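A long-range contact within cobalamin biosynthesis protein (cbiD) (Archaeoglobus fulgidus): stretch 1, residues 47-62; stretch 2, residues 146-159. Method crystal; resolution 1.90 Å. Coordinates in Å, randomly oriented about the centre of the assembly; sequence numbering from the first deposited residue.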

# COMPACT_ATOMS: atom_id res chain seq x y z
N THR A 47 -4.13 -8.53 -0.93
CA THR A 47 -3.92 -9.97 -0.89
C THR A 47 -5.19 -10.63 -0.39
O THR A 47 -5.61 -11.68 -0.89
N ALA A 48 -5.84 -10.00 0.59
CA ALA A 48 -7.09 -10.52 1.12
C ALA A 48 -8.16 -10.50 0.03
O ALA A 48 -8.93 -11.46 -0.12
N SER A 49 -8.19 -9.42 -0.75
CA SER A 49 -9.15 -9.29 -1.83
C SER A 49 -8.96 -10.39 -2.85
O SER A 49 -9.92 -11.00 -3.32
N ALA A 50 -7.70 -10.64 -3.20
CA ALA A 50 -7.38 -11.67 -4.18
C ALA A 50 -7.86 -13.03 -3.70
O ALA A 50 -8.45 -13.79 -4.47
N ALA A 51 -7.62 -13.33 -2.42
CA ALA A 51 -8.04 -14.61 -1.85
C ALA A 51 -9.55 -14.77 -1.95
O ALA A 51 -10.05 -15.80 -2.38
N ALA A 52 -10.28 -13.73 -1.56
CA ALA A 52 -11.74 -13.77 -1.61
C ALA A 52 -12.25 -13.97 -3.03
O ALA A 52 -13.11 -14.82 -3.27
N VAL A 53 -11.74 -13.17 -3.96
CA VAL A 53 -12.15 -13.28 -5.35
C VAL A 53 -11.83 -14.66 -5.94
O VAL A 53 -12.65 -15.24 -6.66
N ALA A 54 -10.65 -15.19 -5.62
CA ALA A 54 -10.25 -16.50 -6.13
C ALA A 54 -11.12 -17.63 -5.57
O ALA A 54 -11.43 -18.59 -6.27
N ALA A 55 -11.50 -17.53 -4.30
CA ALA A 55 -12.33 -18.55 -3.70
C ALA A 55 -13.68 -18.66 -4.40
O ALA A 55 -14.17 -19.76 -4.67
N ILE A 56 -14.30 -17.51 -4.70
CA ILE A 56 -15.60 -17.47 -5.38
C ILE A 56 -15.49 -17.96 -6.83
O ILE A 56 -16.30 -18.76 -7.29
N ALA A 57 -14.49 -17.45 -7.54
CA ALA A 57 -14.27 -17.83 -8.91
C ALA A 57 -13.95 -19.32 -9.06
O ALA A 57 -14.39 -19.96 -10.02
N SER A 58 -13.19 -19.88 -8.12
CA SER A 58 -12.79 -21.29 -8.18
C SER A 58 -13.95 -22.26 -8.07
O SER A 58 -13.80 -23.46 -8.32
N LEU A 59 -15.12 -21.77 -7.68
CA LEU A 59 -16.28 -22.63 -7.56
C LEU A 59 -16.72 -23.12 -8.93
O LEU A 59 -17.09 -24.28 -9.10
N LYS A 60 -16.69 -22.22 -9.92
CA LYS A 60 -17.11 -22.59 -11.26
C LYS A 60 -16.01 -22.74 -12.31
O LYS A 60 -16.27 -22.62 -13.51
N GLU A 61 -14.79 -23.03 -11.85
CA GLU A 61 -13.63 -23.22 -12.74
C GLU A 61 -12.31 -23.10 -11.99
O GLU A 61 -12.23 -22.48 -10.94
N LYS A 62 -11.26 -23.69 -12.56
CA LYS A 62 -9.94 -23.65 -11.93
C LYS A 62 -9.35 -22.24 -12.05
O LYS A 62 -9.43 -21.61 -13.11
N ALA A 146 -17.18 -9.99 -7.74
CA ALA A 146 -17.08 -11.43 -7.88
C ALA A 146 -18.43 -12.12 -7.68
O ALA A 146 -18.79 -13.01 -8.45
N SER A 147 -19.18 -11.72 -6.65
CA SER A 147 -20.49 -12.33 -6.40
C SER A 147 -21.37 -12.25 -7.64
O SER A 147 -22.08 -13.20 -7.96
N ARG A 148 -21.31 -11.13 -8.34
CA ARG A 148 -22.10 -10.92 -9.54
C ARG A 148 -21.55 -11.66 -10.76
O ARG A 148 -22.29 -12.31 -11.49
N GLU A 149 -20.25 -11.57 -10.98
CA GLU A 149 -19.64 -12.24 -12.13
C GLU A 149 -19.83 -13.75 -12.10
O GLU A 149 -20.08 -14.37 -13.14
N PHE A 150 -19.70 -14.33 -10.92
CA PHE A 150 -19.82 -15.77 -10.75
C PHE A 150 -21.14 -16.20 -10.12
O PHE A 150 -21.25 -17.29 -9.58
N ASN A 151 -22.13 -15.32 -10.22
CA ASN A 151 -23.46 -15.58 -9.67
C ASN A 151 -23.39 -16.30 -8.33
O ASN A 151 -24.03 -17.33 -8.12
N PHE A 152 -22.61 -15.72 -7.43
CA PHE A 152 -22.40 -16.25 -6.09
C PHE A 152 -23.33 -15.53 -5.11
O PHE A 152 -23.56 -14.33 -5.23
N SER A 153 -23.88 -16.27 -4.15
CA SER A 153 -24.78 -15.66 -3.17
C SER A 153 -24.35 -15.92 -1.72
O SER A 153 -24.97 -15.40 -0.80
N GLY A 154 -23.31 -16.72 -1.54
CA GLY A 154 -22.83 -17.00 -0.20
C GLY A 154 -21.89 -15.92 0.31
O GLY A 154 -22.05 -14.74 -0.02
N GLY A 155 -20.91 -16.31 1.12
CA GLY A 155 -19.95 -15.36 1.65
C GLY A 155 -18.56 -15.98 1.70
O GLY A 155 -18.36 -17.09 1.21
N VAL A 156 -17.59 -15.26 2.26
CA VAL A 156 -16.24 -15.80 2.37
C VAL A 156 -15.62 -15.40 3.69
O VAL A 156 -15.88 -14.32 4.22
N ARG A 157 -14.83 -16.30 4.26
CA ARG A 157 -14.14 -16.00 5.50
C ARG A 157 -12.67 -15.92 5.11
O ARG A 157 -12.13 -16.84 4.47
N ILE A 158 -12.04 -14.80 5.45
CA ILE A 158 -10.63 -14.58 5.14
C ILE A 158 -9.80 -14.82 6.40
O ILE A 158 -10.10 -14.26 7.46
N SER A 159 -8.77 -15.66 6.29
CA SER A 159 -7.92 -15.98 7.43
C SER A 159 -6.44 -15.90 7.11
O SER A 159 -6.04 -15.95 5.95

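I56 is the centre of this contact. Its CA-to-CB bond points toward the other stretch, and 115 Å² of the residue is covered there, the largest covered area of any residue. The rotamer is m at chi1 and t at chi2. The extended chain reaches several partners at once. I56 CD1 lies 3.5 Å from F152 CD2 and 3.9 Å from A146 CB. I56 CG1 is 3.9 Å from V156 CG1, and I56 CG2 is 3.8 Å from F150 CB. I56 CG1 also sits over one face of the F152 ring, 4.0 Å from the ring centroid, in a CH-pi contact.

The CA-to-CB bonds of F150 and F152 point toward stretch 1. F150 is the first residue to leave helical geometry after 146-149. Its chi1 is m, and the ring lies against A57. A57 CA stands almost straight above the F150 ring centroid, at 3.7 Å and 3° off the normal, in a second CH-pi contact. A57 CB is over the same ring, 3.4 Å from F150 CZ. F152 has chi1 t. Beyond I56, its ring meets L59, with L59 CD1 3.7 Å from F152 CE1. L59 is m, t.

Toward the N-terminal end of stretch 1, A48 and A52 meet the strand, their CA-to-CB bonds pointing sideways to it. The strand runs roughly antiparallel to the helix, at 139°. V156 and I158 alternate with R157, so both point toward the helix while R157 is out of reach. V156 has chi1 m, and its CG2 is 3.9 Å from A52 CB. I158 is m, t; its CD1 is 4.2 Å from A52 CB, and its CG2 is 4.1 Å from A48 CB. On the helix of stretch 2, A146 CB points toward stretch 1 and lies 4.3 Å from CG1 of V53, whose chi1 is t.

The polar edge is at K60 and E61, both exposed. K60 starts at p, then t, and its aliphatic carbons pass the edge of the F150 ring at CD1. K60 CE is 3.3 Å from F150 CD1, near the ring plane. E61 OE2 is also at the ring edge, 3.5 Å from F150 CE1. The two side chains are tied to each other by a salt bridge, K60 NZ to E61 OE2, 2.8 Å, which is also a hydrogen bond. S147 points away, though its OG is 4.1 Å from I56 CD1; that hydroxyl is hydrogen-bonded elsewhere in the structure. No hydrogen bond or salt bridge crosses between the stretches; the contact is mostly apolar packing, with two CH-pi contacts and the approach of K60 and E61 to the F150 ring edge.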

# COMPACT_ATOMS: atom_id res chain seq x y z
CB THR A 47 -2.74 -10.33 0.02
OG1 THR A 47 -1.55 -9.68 -0.46
CG2 THR A 47 -2.51 -11.84 0.03
CB ALA A 48 -7.53 -9.68 2.32
CB SER A 49 -9.01 -7.93 -2.52
OG SER A 49 -9.41 -6.88 -1.65
CB ALA A 50 -5.88 -11.70 -4.45
CB ALA A 51 -7.60 -14.71 -0.39
CB ALA A 52 -12.31 -12.48 -1.04
CB VAL A 53 -11.49 -12.19 -6.21
CG1 VAL A 53 -11.79 -12.41 -7.67
CG2 VAL A 53 -11.98 -10.82 -5.77
CB ALA A 54 -8.78 -16.76 -5.81
CB ALA A 55 -12.52 -18.26 -2.21
CB ILE A 56 -16.19 -16.03 -5.40
CG1 ILE A 56 -16.57 -15.59 -3.99
CG2 ILE A 56 -17.40 -15.97 -6.33
CD1 ILE A 56 -17.11 -14.18 -3.91
CB ALA A 57 -13.13 -17.00 -9.47
CB SER A 58 -11.76 -21.60 -7.09
OG SER A 58 -12.37 -21.62 -5.81
CB LEU A 59 -17.43 -21.89 -6.91
CG LEU A 59 -17.32 -21.74 -5.41
CD1 LEU A 59 -18.57 -21.05 -4.89
CD2 LEU A 59 -17.16 -23.11 -4.78
CB LYS A 60 -18.15 -21.58 -11.76
CG LYS A 60 -17.88 -20.13 -11.39
CD LYS A 60 -18.98 -19.23 -11.97
CE LYS A 60 -18.64 -18.71 -13.38
NZ LYS A 60 -18.12 -19.76 -14.30
CB GLU A 61 -13.67 -22.21 -13.88
CG GLU A 61 -13.80 -20.78 -13.41
CD GLU A 61 -14.36 -19.89 -14.48
OE1 GLU A 61 -13.80 -19.89 -15.59
OE2 GLU A 61 -15.36 -19.19 -14.20
CB LYS A 62 -9.01 -24.69 -12.56
CG LYS A 62 -8.64 -24.46 -14.03
CD LYS A 62 -7.53 -23.41 -14.18
CE LYS A 62 -7.01 -23.34 -15.61
NZ LYS A 62 -6.40 -24.63 -16.07
CB ALA A 146 -16.05 -12.00 -6.91
CB SER A 147 -21.19 -11.64 -5.22
OG SER A 147 -20.54 -11.92 -4.00
CB ARG A 148 -22.20 -9.43 -9.86
CG ARG A 148 -23.11 -8.68 -8.93
CD ARG A 148 -22.95 -7.19 -9.09
NE ARG A 148 -23.96 -6.46 -8.34
CZ ARG A 148 -23.89 -5.15 -8.09
NH1 ARG A 148 -22.85 -4.45 -8.53
NH2 ARG A 148 -24.85 -4.55 -7.39
CB GLU A 149 -18.15 -11.95 -12.18
CG GLU A 149 -17.47 -12.49 -13.42
CD GLU A 149 -16.03 -12.01 -13.55
OE1 GLU A 149 -15.77 -10.83 -13.24
OE2 GLU A 149 -15.17 -12.82 -13.96
CB PHE A 150 -18.63 -16.27 -9.94
CG PHE A 150 -17.31 -15.91 -10.55
CD1 PHE A 150 -16.80 -16.65 -11.62
CD2 PHE A 150 -16.60 -14.80 -10.10
CE1 PHE A 150 -15.61 -16.29 -12.24
CE2 PHE A 150 -15.40 -14.43 -10.72
CZ PHE A 150 -14.90 -15.17 -11.79
CB ASN A 151 -24.27 -16.38 -10.68
CG ASN A 151 -25.74 -16.01 -10.66
OD1 ASN A 151 -26.49 -16.43 -9.76
ND2 ASN A 151 -26.16 -15.20 -11.63
CB PHE A 152 -20.94 -16.01 -5.70
CG PHE A 152 -20.57 -16.53 -4.35
CD1 PHE A 152 -20.51 -17.90 -4.10
CD2 PHE A 152 -20.26 -15.65 -3.32
CE1 PHE A 152 -20.13 -18.38 -2.85
CE2 PHE A 152 -19.88 -16.12 -2.06
CZ PHE A 152 -19.82 -17.49 -1.82
CB SER A 153 -26.22 -16.15 -3.38
OG SER A 153 -26.29 -17.57 -3.30
CB VAL A 156 -15.29 -15.32 1.23
CG1 VAL A 156 -15.95 -15.49 -0.14
CG2 VAL A 156 -14.89 -13.90 1.46
CB ARG A 157 -14.36 -17.08 6.56
CG ARG A 157 -13.53 -16.91 7.84
CD ARG A 157 -14.21 -17.55 9.06
NE ARG A 157 -14.86 -18.80 8.72
CZ ARG A 157 -14.23 -19.85 8.19
NH1 ARG A 157 -12.92 -19.80 7.97
NH2 ARG A 157 -14.92 -20.93 7.85
CB ILE A 158 -10.42 -13.13 4.64
CG1 ILE A 158 -11.27 -12.88 3.39
CG2 ILE A 158 -8.93 -12.87 4.39
CD1 ILE A 158 -11.31 -11.45 2.91
CB SER A 159 -8.21 -17.40 7.94
OG SER A 159 -9.56 -17.53 8.36